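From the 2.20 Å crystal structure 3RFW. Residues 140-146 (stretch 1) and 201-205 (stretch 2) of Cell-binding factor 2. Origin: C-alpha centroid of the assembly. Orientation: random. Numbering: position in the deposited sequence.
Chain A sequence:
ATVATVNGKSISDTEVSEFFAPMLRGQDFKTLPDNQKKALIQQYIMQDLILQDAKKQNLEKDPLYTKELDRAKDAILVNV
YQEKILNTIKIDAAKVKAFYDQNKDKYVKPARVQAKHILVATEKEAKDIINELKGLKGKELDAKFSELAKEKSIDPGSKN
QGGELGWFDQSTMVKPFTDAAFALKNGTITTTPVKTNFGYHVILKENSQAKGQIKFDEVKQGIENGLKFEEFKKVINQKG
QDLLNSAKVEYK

Stretch 1 (140-146) ELDAKFS
Stretch 2, residues 201-205: HVILK

Residues 140-146 form a segment of a longer helix, and residues 201-205 a segment of a longer strand that runs past it. In the helix phi runs from -55° to -75° and psi from -39° to -60°; the strand stays extended, where phi runs from -92° to -113° and psi from 120° to 147°. The two axes approach to 10.2 Å, and their N-to-C directions differ by 142° (signed crossing angle -142°), so the elements run obliquely antiparallel. The register is set by Phe 145 and Leu 204, whose CA atoms lie 7.7 Å apart. Inside the helix, Lys 144 N donates to Glu 140 O (3.2 Å), Phe 145 N to Leu 141 O (2.9 Å) and Ser 146 N to Asp 142 O (3.0 Å); Ser 146 OG also donates to Asp 142 O at 3.3 Å.

No hydrogen bond crosses between the stretches, so the fit rests on shape. Leu 141 and Phe 145, one helical turn apart, both direct CA-to-CB toward the strand. Strand alternation supplies the matching surface: Val 202 and Leu 204 point toward the helix, while Ile 203 between them points away. The contact buries 254 Å² in all, of which Leu 204 contributes 97 Å² and Phe 145 79 Å².

Leu 204 (chi1 168°, t; chi2 66°, p) is the main bump, and it fills the hollow bounded by Leu 141, Asp 142 and Phe 145. Its CB sits 3.8 Å from the centroid of the Phe 145 ring and only 7° off the ring normal, a CH-pi contact over one face. Beyond CB the side chain reaches toward Leu 141 and Asp 142: its CD1 meets Leu 141 CD1 at 3.0 Å, very tight for two methyl carbons, and its CD2 lies 3.9 Å from Asp 142 CA. Leu 141 adopts chi1 -180° (t) and chi2 -76° (m). Asp 142, with CA-to-CB sideways and chi1 169° (t), brings OD2 to 4.1 Å from Leu 204 CD2; that oxygen finds its hydrogen bond elsewhere in the structure.

The Phe 145 ring (chi1 -167°, t; chi2 89°) points its CZ tip at the carbonyl oxygen of Val 202. Its CZ comes within 3.2 Å of Val 202 O, which lies at the ring edge near its plane, where the outward C-H groups carry slight positive charge. Close to the ring plane, Phe 145 CE1 packs 3.8 Å from Val 202 CG1, the valine having chi1 -175° (t); out of the plane, on the side of Leu 204 CB, Leu 204 N is 3.8 Å from Phe 145 CZ. The ring thus fits against side chain and backbone alike.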

# COMPACT_ATOMS: atom_id res chain seq x y z
N GLU A 140 3.45 19.40 -38.38
CA GLU A 140 4.61 20.25 -38.67
C GLU A 140 4.79 21.36 -37.63
O GLU A 140 5.91 21.69 -37.25
CB GLU A 140 4.52 20.85 -40.08
N LEU A 141 3.68 21.97 -37.22
CA LEU A 141 3.66 22.90 -36.09
C LEU A 141 4.14 22.23 -34.78
O LEU A 141 4.85 22.82 -33.98
CB LEU A 141 2.24 23.43 -35.93
CG LEU A 141 1.91 24.44 -34.83
CD1 LEU A 141 1.83 23.72 -33.51
CD2 LEU A 141 2.94 25.56 -34.79
N ASP A 142 3.73 20.98 -34.60
CA ASP A 142 4.04 20.23 -33.38
C ASP A 142 5.55 19.98 -33.27
O ASP A 142 6.19 20.42 -32.30
CB ASP A 142 3.23 18.92 -33.36
CG ASP A 142 3.68 17.96 -32.28
OD1 ASP A 142 4.04 16.82 -32.62
OD2 ASP A 142 3.57 18.30 -31.08
N ALA A 143 6.14 19.38 -34.31
CA ALA A 143 7.58 19.09 -34.33
C ALA A 143 8.44 20.35 -34.13
O ALA A 143 9.33 20.38 -33.27
CB ALA A 143 7.97 18.38 -35.63
N LYS A 144 8.15 21.38 -34.92
CA LYS A 144 8.83 22.65 -34.79
C LYS A 144 8.65 23.28 -33.41
O LYS A 144 9.60 23.79 -32.85
CB LYS A 144 8.42 23.62 -35.89
CG LYS A 144 9.52 23.87 -36.93
N PHE A 145 7.45 23.19 -32.86
CA PHE A 145 7.22 23.69 -31.49
C PHE A 145 8.17 23.04 -30.48
O PHE A 145 8.87 23.74 -29.73
CB PHE A 145 5.76 23.48 -31.03
CG PHE A 145 5.40 24.24 -29.76
CD1 PHE A 145 4.92 25.54 -29.82
CD2 PHE A 145 5.56 23.67 -28.51
CE1 PHE A 145 4.59 26.25 -28.65
CE2 PHE A 145 5.24 24.36 -27.34
CZ PHE A 145 4.76 25.65 -27.41
N SER A 146 8.09 21.72 -30.38
CA SER A 146 8.90 20.94 -29.44
C SER A 146 10.40 21.21 -29.61
O SER A 146 11.13 21.32 -28.62
CB SER A 146 8.61 19.45 -29.62
OG SER A 146 7.23 19.16 -29.48
N HIS A 201 4.58 32.94 -21.93
CA HIS A 201 4.45 31.60 -22.51
C HIS A 201 3.90 31.62 -23.92
O HIS A 201 3.01 32.39 -24.24
CB HIS A 201 3.55 30.70 -21.67
CG HIS A 201 3.71 30.87 -20.20
ND1 HIS A 201 3.88 29.81 -19.34
CD2 HIS A 201 3.67 31.98 -19.42
CE1 HIS A 201 3.91 30.25 -18.10
NE2 HIS A 201 3.78 31.56 -18.12
N VAL A 202 4.36 30.68 -24.74
CA VAL A 202 3.62 30.25 -25.91
C VAL A 202 3.07 28.83 -25.69
O VAL A 202 3.82 27.90 -25.38
CB VAL A 202 4.52 30.27 -27.17
CG1 VAL A 202 3.71 29.93 -28.42
CG2 VAL A 202 5.22 31.65 -27.31
N ILE A 203 1.77 28.67 -25.93
CA ILE A 203 1.08 27.40 -25.67
C ILE A 203 0.64 26.76 -26.99
O ILE A 203 0.13 27.45 -27.89
CB ILE A 203 -0.15 27.64 -24.82
CG1 ILE A 203 0.22 28.48 -23.59
CG2 ILE A 203 -0.81 26.32 -24.44
CD1 ILE A 203 -0.90 28.57 -22.58
N LEU A 204 0.94 25.47 -27.14
CA LEU A 204 0.33 24.68 -28.21
C LEU A 204 -0.64 23.64 -27.63
O LEU A 204 -0.23 22.80 -26.83
CB LEU A 204 1.41 23.97 -29.04
CG LEU A 204 0.89 22.91 -29.99
CD1 LEU A 204 0.03 23.53 -31.11
CD2 LEU A 204 2.04 22.12 -30.57
N LYS A 205 -1.91 23.72 -28.01
CA LYS A 205 -2.91 22.78 -27.52
C LYS A 205 -3.03 21.58 -28.44
O LYS A 205 -3.33 21.73 -29.62
CB LYS A 205 -4.27 23.46 -27.37